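Local coordinates for protein putative isocitrate dehydrogenase, NAD-dependent (Methylococcus capsulatus, PDB 6LKY) that probably acts as an NAD-dependent isocitrate dehydrogenase of the isocitrate and isopropylmalate dehydrogenase family, and binds NAD, at residues Thr5-Asp10 with Asp56-Asn61; Ser108-Val113 with Met215-Phe220. The protein carries 1 engineered substitution. One frame throughout, in Å; residues are numbered along the deposited sequence.

Interaction 1: residues Thr5-Asp10 with Asp56-Asn61; sequences TLIPGD and DSIRAN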
ATOM      1  N   THR A   5     -13.600 -29.616   1.788  1.00 35.56           N
ATOM      2  CA  THR A   5     -12.191 -29.901   1.525  1.00 32.10           C
ATOM      3  C   THR A   5     -11.325 -29.132   2.515  1.00 34.38           C
ATOM      4  O   THR A   5     -11.575 -27.954   2.777  1.00 32.79           O
ATOM      5  CB  THR A   5     -11.821 -29.531   0.087  1.00 36.50           C
ATOM      6  OG1 THR A   5     -12.588 -30.324  -0.826  1.00 31.38           O
ATOM      7  CG2 THR A   5     -10.325 -29.761  -0.170  1.00 26.12           C
ATOM      8  N   LEU A   6     -10.340 -29.813   3.105  1.00 31.27           N
ATOM      9  CA  LEU A   6      -9.525 -29.256   4.180  1.00 31.85           C
ATOM     10  C   LEU A   6      -8.058 -29.317   3.781  1.00 32.11           C
ATOM     11  O   LEU A   6      -7.532 -30.402   3.501  1.00 34.84           O
ATOM     12  CB  LEU A   6      -9.753 -30.022   5.486  1.00 35.60           C
ATOM     13  CG  LEU A   6      -8.952 -29.589   6.715  1.00 35.86           C
ATOM     14  CD1 LEU A   6      -9.402 -28.204   7.156  1.00 33.09           C
ATOM     15  CD2 LEU A   6      -9.103 -30.598   7.865  1.00 35.74           C
ATOM     16  N   ILE A   7      -7.396 -28.169   3.777  1.00 31.25           N
ATOM     17  CA  ILE A   7      -6.001 -28.068   3.372  1.00 32.38           C
ATOM     18  C   ILE A   7      -5.204 -27.481   4.529  1.00 29.44           C
ATOM     19  O   ILE A   7      -5.268 -26.283   4.799  1.00 29.63           O
ATOM     20  CB  ILE A   7      -5.841 -27.213   2.102  1.00 34.05           C
ATOM     21  CG1 ILE A   7      -6.660 -27.808   0.945  1.00 31.81           C
ATOM     22  CG2 ILE A   7      -4.359 -27.059   1.776  1.00 26.91           C
ATOM     23  CD1 ILE A   7      -6.651 -26.965  -0.338  1.00 27.75           C
ATOM     24  N   PRO A   8      -4.442 -28.309   5.245  1.00 30.34           N
ATOM     25  CA  PRO A   8      -3.694 -27.792   6.409  1.00 32.59           C
ATOM     26  C   PRO A   8      -2.654 -26.739   6.059  1.00 29.39           C
ATOM     27  O   PRO A   8      -2.412 -25.829   6.861  1.00 30.73           O
ATOM     28  CB  PRO A   8      -3.040 -29.059   6.982  1.00 30.52           C
ATOM     29  CG  PRO A   8      -3.921 -30.189   6.471  1.00 36.34           C
ATOM     30  CD  PRO A   8      -4.296 -29.765   5.096  1.00 30.91           C
ATOM     31  N   GLY A   9      -1.998 -26.864   4.905  1.00 25.24           N
ATOM     32  CA  GLY A   9      -1.092 -25.823   4.443  1.00 27.00           C
ATOM     33  C   GLY A   9       0.323 -25.920   4.992  1.00 26.89           C
ATOM     34  O   GLY A   9       0.803 -26.990   5.378  1.00 28.06           O
ATOM     35  N   ASP A  10       0.989 -24.766   5.040  1.00 25.31           N
ATOM     36  CA  ASP A  10       2.426 -24.671   5.246  1.00 23.74           C
ATOM     37  C   ASP A  10       2.746 -23.871   6.503  1.00 28.22           C
ATOM     38  O   ASP A  10       1.954 -23.039   6.957  1.00 26.56           O
ATOM     39  CB  ASP A  10       3.102 -24.018   4.028  1.00 24.51           C
ATOM     40  CG  ASP A  10       2.966 -24.862   2.774  1.00 29.53           C
ATOM     41  OD1 ASP A  10       2.965 -26.106   2.903  1.00 26.97           O
ATOM     42  OD2 ASP A  10       2.847 -24.287   1.667  1.00 26.37           O
ATOM     43  N   ASP A  56      -9.885 -31.710  -7.774  1.00 42.64           N
ATOM     44  CA  ASP A  56     -11.082 -32.533  -7.945  1.00 40.33           C
ATOM     45  C   ASP A  56     -11.945 -32.510  -6.691  1.00 29.68           C
ATOM     46  O   ASP A  56     -13.172 -32.382  -6.772  1.00 41.18           O
ATOM     47  CB  ASP A  56     -10.687 -33.974  -8.293  1.00 32.16           C
ATOM     48  CG  ASP A  56      -9.943 -34.080  -9.613  1.00 44.34           C
ATOM     49  OD1 ASP A  56     -10.000 -33.117 -10.406  1.00 51.15           O
ATOM     50  OD2 ASP A  56      -9.300 -35.127  -9.859  1.00 50.80           O
ATOM     51  N   SER A  57     -11.314 -32.626  -5.517  1.00 34.83           N
ATOM     52  CA  SER A  57     -12.053 -32.603  -4.259  1.00 33.44           C
ATOM     53  C   SER A  57     -12.776 -31.278  -4.063  1.00 37.74           C
ATOM     54  O   SER A  57     -13.943 -31.253  -3.645  1.00 37.33           O
ATOM     55  CB  SER A  57     -11.103 -32.878  -3.091  1.00 29.88           C
ATOM     56  OG  SER A  57     -11.696 -32.534  -1.849  1.00 35.77           O
ATOM     57  N   ILE A  58     -12.098 -30.158  -4.346  1.00 35.36           N
ATOM     58  CA  ILE A  58     -12.758 -28.868  -4.157  1.00 33.40           C
ATOM     59  C   ILE A  58     -13.908 -28.704  -5.146  1.00 31.20           C
ATOM     60  O   ILE A  58     -14.978 -28.198  -4.795  1.00 36.48           O
ATOM     61  CB  ILE A  58     -11.763 -27.695  -4.264  1.00 31.74           C
ATOM     62  CG1 ILE A  58     -10.639 -27.852  -3.243  1.00 35.08           C
ATOM     63  CG2 ILE A  58     -12.503 -26.369  -4.034  1.00 31.67           C
ATOM     64  CD1 ILE A  58      -9.489 -26.880  -3.426  1.00 29.74           C
ATOM     65  N   ARG A  59     -13.719 -29.140  -6.391  1.00 32.72           N
ATOM     66  CA  ARG A  59     -14.809 -28.992  -7.349  1.00 37.32           C
ATOM     67  C   ARG A  59     -15.971 -29.917  -7.036  1.00 41.79           C
ATOM     68  O   ARG A  59     -17.108 -29.614  -7.404  1.00 45.43           O
ATOM     69  CB  ARG A  59     -14.308 -29.204  -8.766  1.00 40.49           C
ATOM     70  CG  ARG A  59     -13.376 -28.108  -9.172  1.00 43.71           C
ATOM     71  CD  ARG A  59     -13.323 -27.925 -10.655  1.00 50.40           C
ATOM     72  NE  ARG A  59     -12.137 -28.548 -11.212  1.00 50.09           N
ATOM     73  CZ  ARG A  59     -11.275 -27.900 -11.977  1.00 46.13           C
ATOM     74  NH1 ARG A  59     -11.489 -26.622 -12.249  1.00 48.79           N
ATOM     75  NH2 ARG A  59     -10.209 -28.526 -12.460  1.00 55.39           N
ATOM     76  N   ALA A  60     -15.712 -31.045  -6.376  1.00 44.65           N
ATOM     77  CA  ALA A  60     -16.806 -31.906  -5.938  1.00 42.29           C
ATOM     78  C   ALA A  60     -17.552 -31.284  -4.765  1.00 39.84           C
ATOM     79  O   ALA A  60     -18.783 -31.197  -4.779  1.00 46.09           O
ATOM     80  CB  ALA A  60     -16.278 -33.300  -5.569  1.00 34.86           C
ATOM     81  N   ASN A  61     -16.820 -30.846  -3.736  1.00 40.84           N
ATOM     82  CA  ASN A  61     -17.454 -30.374  -2.507  1.00 35.60           C
ATOM     83  C   ASN A  61     -17.968 -28.941  -2.591  1.00 39.13           C
ATOM     84  O   ASN A  61     -18.925 -28.604  -1.885  1.00 36.28           O
ATOM     85  CB  ASN A  61     -16.483 -30.498  -1.334  1.00 40.67           C
ATOM     86  CG  ASN A  61     -16.067 -31.932  -1.078  1.00 42.28           C
ATOM     87  OD1 ASN A  61     -16.763 -32.871  -1.477  1.00 46.72           O
ATOM     88  ND2 ASN A  61     -14.936 -32.111  -0.397  1.00 36.61           N
TER

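Interaction 2: residues Ser108-Val113 with Met215-Phe220; sequences SDVNLV and MQPQRF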
ATOM      1  N   SER A 108     -10.155   1.962  17.824  1.00 37.89           N
ATOM      2  CA  SER A 108     -11.036   0.952  18.391  1.00 38.56           C
ATOM      3  C   SER A 108     -12.347   0.843  17.636  1.00 32.65           C
ATOM      4  O   SER A 108     -13.192   0.020  18.004  1.00 38.56           O
ATOM      5  CB  SER A 108     -11.330   1.255  19.870  1.00 41.49           C
ATOM      6  OG  SER A 108     -11.939   2.529  20.024  1.00 45.82           O
ATOM      7  N   ASP A 109     -12.528   1.623  16.580  1.00 37.62           N
ATOM      8  CA  ASP A 109     -13.792   1.662  15.862  1.00 40.26           C
ATOM      9  C   ASP A 109     -13.592   1.501  14.357  1.00 36.99           C
ATOM     10  O   ASP A 109     -14.287   2.133  13.553  1.00 35.24           O
ATOM     11  CB  ASP A 109     -14.518   2.965  16.165  1.00 42.85           C
ATOM     12  CG  ASP A 109     -13.691   4.180  15.787  1.00 51.66           C
ATOM     13  OD1 ASP A 109     -12.459   4.035  15.586  1.00 52.24           O
ATOM     14  OD2 ASP A 109     -14.273   5.281  15.681  1.00 57.82           O
ATOM     15  N   VAL A 110     -12.653   0.648  13.937  1.00 34.69           N
ATOM     16  CA  VAL A 110     -12.525   0.327  12.518  1.00 29.74           C
ATOM     17  C   VAL A 110     -13.620  -0.655  12.145  1.00 24.50           C
ATOM     18  O   VAL A 110     -13.870  -1.625  12.870  1.00 31.26           O
ATOM     19  CB  VAL A 110     -11.133  -0.252  12.199  1.00 30.04           C
ATOM     20  CG1 VAL A 110     -10.983  -0.447  10.702  1.00 25.34           C
ATOM     21  CG2 VAL A 110     -10.027   0.662  12.735  1.00 28.02           C
ATOM     22  N   ASN A 111     -14.280  -0.417  11.002  1.00 29.25           N
ATOM     23  CA  ASN A 111     -15.358  -1.304  10.564  1.00 26.40           C
ATOM     24  C   ASN A 111     -15.464  -1.196   9.043  1.00 29.52           C
ATOM     25  O   ASN A 111     -16.290  -0.470   8.489  1.00 30.87           O
ATOM     26  CB  ASN A 111     -16.690  -0.971  11.243  1.00 31.93           C
ATOM     27  CG  ASN A 111     -17.792  -1.990  10.916  1.00 38.82           C
ATOM     28  OD1 ASN A 111     -17.640  -2.848  10.043  1.00 32.98           O
ATOM     29  ND2 ASN A 111     -18.891  -1.907  11.641  1.00 45.45           N
ATOM     30  N   LEU A 112     -14.607  -1.937   8.345  1.00 30.79           N
ATOM     31  CA  LEU A 112     -14.564  -1.828   6.889  1.00 29.59           C
ATOM     32  C   LEU A 112     -14.481  -3.219   6.281  1.00 28.20           C
ATOM     33  O   LEU A 112     -14.136  -4.193   6.955  1.00 28.70           O
ATOM     34  CB  LEU A 112     -13.394  -0.941   6.426  1.00 26.12           C
ATOM     35  CG  LEU A 112     -11.961  -1.408   6.718  1.00 27.50           C
ATOM     36  CD1 LEU A 112     -11.469  -2.349   5.609  1.00 29.32           C
ATOM     37  CD2 LEU A 112     -11.017  -0.215   6.900  1.00 24.59           C
ATOM     38  N   VAL A 113     -14.832  -3.317   5.000  1.00 24.16           N
ATOM     39  CA  VAL A 113     -14.719  -4.569   4.265  1.00 28.57           C
ATOM     40  C   VAL A 113     -14.051  -4.283   2.925  1.00 30.72           C
ATOM     41  O   VAL A 113     -14.536  -3.442   2.153  1.00 27.84           O
ATOM     42  CB  VAL A 113     -16.086  -5.246   4.058  1.00 31.52           C
ATOM     43  CG1 VAL A 113     -15.908  -6.567   3.288  1.00 29.30           C
ATOM     44  CG2 VAL A 113     -16.785  -5.486   5.407  1.00 23.65           C
ATOM     45  N   MET A 215      -4.810   7.358   8.888  1.00 24.40           N
ATOM     46  CA  MET A 215      -5.152   8.508   9.728  1.00 29.29           C
ATOM     47  C   MET A 215      -6.586   8.513  10.265  1.00 27.28           C
ATOM     48  O   MET A 215      -6.831   9.027  11.357  1.00 33.46           O
ATOM     49  CB  MET A 215      -4.934   9.799   8.953  1.00 25.94           C
ATOM     50  CG  MET A 215      -3.487  10.001   8.608  1.00 28.33           C
ATOM     51  SD  MET A 215      -3.181  11.598   7.875  1.00 31.91           S
ATOM     52  CE  MET A 215      -3.192  12.627   9.349  1.00 31.08           C
ATOM     53  N   GLN A 216      -7.516   7.952   9.531  1.00 29.96           N
ATOM     54  CA  GLN A 216      -8.968   7.913   9.611  1.00 32.21           C
ATOM     55  C   GLN A 216      -9.679   6.766   8.929  1.00 30.39           C
ATOM     56  O   GLN A 216     -10.525   6.970   8.050  1.00 32.43           O
ATOM     57  CB  GLN A 216      -9.477   9.251   9.149  1.00 41.01           C
ATOM     58  CG  GLN A 216     -10.810   9.652   9.660  1.00 57.98           C
ATOM     59  CD  GLN A 216     -11.055  11.070   9.383  1.00 81.25           C
ATOM     60  OE1 GLN A 216     -11.451  11.403   8.322  1.00 88.02           O
ATOM     61  NE2 GLN A 216     -11.388  11.771  10.559  1.00 78.56           N
ATOM     62  N   PRO A 217      -9.450   5.552   9.439  1.00 27.29           N
ATOM     63  CA  PRO A 217     -10.100   4.374   8.849  1.00 28.87           C
ATOM     64  C   PRO A 217     -11.613   4.380   9.013  1.00 31.22           C
ATOM     65  O   PRO A 217     -12.303   3.670   8.259  1.00 27.33           O
ATOM     66  CB  PRO A 217      -9.457   3.197   9.604  1.00 25.95           C
ATOM     67  CG  PRO A 217      -8.872   3.820  10.854  1.00 28.07           C
ATOM     68  CD  PRO A 217      -8.538   5.215  10.533  1.00 26.27           C
ATOM     69  N   GLN A 218     -12.149   5.188   9.937  1.00 31.14           N
ATOM     70  CA  GLN A 218     -13.596   5.247  10.136  1.00 29.41           C
ATOM     71  C   GLN A 218     -14.333   5.783   8.920  1.00 33.44           C
ATOM     72  O   GLN A 218     -15.511   5.464   8.747  1.00 38.49           O
ATOM     73  CB  GLN A 218     -13.949   6.112  11.350  1.00 34.46           C
ATOM     74  CG  GLN A 218     -13.323   5.661  12.639  1.00 32.80           C
ATOM     75  CD  GLN A 218     -11.951   6.280  12.850  1.00 45.51           C
ATOM     76  OE1 GLN A 218     -11.384   6.887  11.936  1.00 30.33           O
ATOM     77  NE2 GLN A 218     -11.412   6.130  14.059  1.00 41.94           N
ATOM     78  N   ARG A 219     -13.669   6.555   8.059  1.00 29.35           N
ATOM     79  CA  ARG A 219     -14.323   7.045   6.855  1.00 33.13           C
ATOM     80  C   ARG A 219     -14.670   5.928   5.885  1.00 32.92           C
ATOM     81  O   ARG A 219     -15.410   6.178   4.932  1.00 37.34           O
ATOM     82  CB  ARG A 219     -13.460   8.079   6.126  1.00 36.61           C
ATOM     83  CG  ARG A 219     -13.400   9.486   6.732  1.00 54.54           C
ATOM     84  CD  ARG A 219     -13.196  10.523   5.635  1.00 61.89           C
ATOM     85  NE  ARG A 219     -13.052  11.909   6.110  1.00 78.33           N
ATOM     86  CZ  ARG A 219     -11.888  12.560   6.209  1.00 82.61           C
ATOM     87  NH1 ARG A 219     -10.748  11.959   5.859  1.00 73.70           N
ATOM     88  NH2 ARG A 219     -11.847  13.775   6.724  1.00 77.48           N
ATOM     89  N   PHE A 220     -14.115   4.732   6.060  1.00 30.60           N
ATOM     90  CA  PHE A 220     -14.240   3.683   5.064  1.00 29.59           C
ATOM     91  C   PHE A 220     -15.316   2.685   5.454  1.00 32.29           C
ATOM     92  O   PHE A 220     -15.486   2.349   6.631  1.00 25.02           O
ATOM     93  CB  PHE A 220     -12.909   2.954   4.868  1.00 31.34           C
ATOM     94  CG  PHE A 220     -11.884   3.789   4.177  1.00 27.64           C
ATOM     95  CD1 PHE A 220     -11.889   3.920   2.801  1.00 31.08           C
ATOM     96  CD2 PHE A 220     -10.944   4.478   4.908  1.00 25.78           C
ATOM     97  CE1 PHE A 220     -10.947   4.707   2.166  1.00 37.29           C
ATOM     98  CE2 PHE A 220     -10.003   5.271   4.284  1.00 32.94           C
ATOM     99  CZ  PHE A 220     -10.001   5.388   2.917  1.00 29.58           C
TER
HETATM  100  O   HOH W   1     -14.182   1.834   9.004  1.00 27.81           O

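Interaction 1: residues Thr5-Asp10 with Asp56-Asn61
The side chain of T5 lies against one face of helix 52-61, its methyl over the CG1 of I58 and its hydroxyl between S57 and N61. The two branches divide the work. OG1 stands beside the backbone N of T5 (chi1 -62°), which sends it to the polar side of the helix, while CG2 is anti to that N and meets the hydrocarbon. T5 OG1 gives its proton to S57 OG at 2.6 Å and also accepts a hydrogen bond from N61 ND2 at 3.0 Å. The second bond is bent, with 134° at the hydrogen, and the hydroxyl is tilted out of the amide plane of N61. One buried oxygen is thus gripped from two successive turns of the helix. D34, on the neighbouring strand 31-35, extends the network: its OD2 is hydrogen-bonded to S57 OG and more weakly to N61 ND2, so its probable negative charge would help polarise the donors grouped here.

The apolar half falls to I58. T5 CG2 reaches I58 CG1 at 3.6 Å, the side chains crossing at about a right angle, and farther along the strand I7 CD1 meets I58 CD1 at 4.2 Å. Both isoleucines also touch C64 of strand 63-66, and I7 lies beside K66 and L69, which contribute to an NAD site.

The axes of the short segments 5-7 and 56-61 come within 8.8 Å, their directions 142° apart, as befits a helix running back across parallel strands. Helix 52-61 belongs to the connection from strand 31-35 to strand 63-66, passing over strand 2-7 between them: the beta-alpha-beta crossover of a parallel alpha/beta sheet, here in the dehydrogenase fold of this family.

Interaction 2: residues Ser108-Val113 with Met215-Phe220
Q218 and D109 make the direct polar link. Q218 NE2 donates to D109 OD1 at 2.8 Å, with 152° at the hydrogen, and the carboxylate is met on its syn side, slightly out of plane. A second, weak bond runs from Q218 NE2 to D109 OD2 at 3.4 Å. Carboxylate and amide are turned 68° against each other, so the pair does not lie flat. A bend at chi2 (88°) swings CD of Q218 away from a straight chain, and the methylene CG itself approaches D109 OD2 at 3.2 Å.

Water carries the backbone part of the contact. A single molecule accepts from N111 N and donates to both P217 O, at 2.7 Å, and F220 O, at 2.8 Å, bridging two segments whose backbones are not yet directly paired. Just beyond, V113 pairs with D221 and L223, where strands 111-117 and 222-225 run parallel in the large mixed sheet of this dehydrogenase fold; the 3-10 turn 217-219 forms the link that brings the chain from helix 206-215 into the second of them.

Apolar contacts fill the inner side. The side chains of V110 and P217 cross at about a right angle, V110 CG2 reaching P217 CG at 3.9 Å; around them I241 touches V110, and L240 of helix 227-240 touches P217. L112 CD2 meets F220 CB at 4.2 Å, whereas the phenyl ring leads off from the strand onto C209, Q212 and M213 of helix 206-215. M213 also packs on L112.

Overall arrangement
Interactions 1 and 2 sit on opposite sides of the chain's centre, 34 Å apart between centres and about 21 Å between nearest atoms, without touching. They come in series along the chain: 5-10 with 56-61 is complete before 108-113 begins. Both nevertheless reach the same mixed sheet. Interaction 1 joins strand 2-7, next to the outermost strand 31-35, to a covering helix; interaction 2 lies where strand 111-117 and the chain entering strand 222-225 come together, on the other side of the sheet's central strands. They illustrate how one continuous sheet can unite two parallel alpha/beta regions within a single family fold.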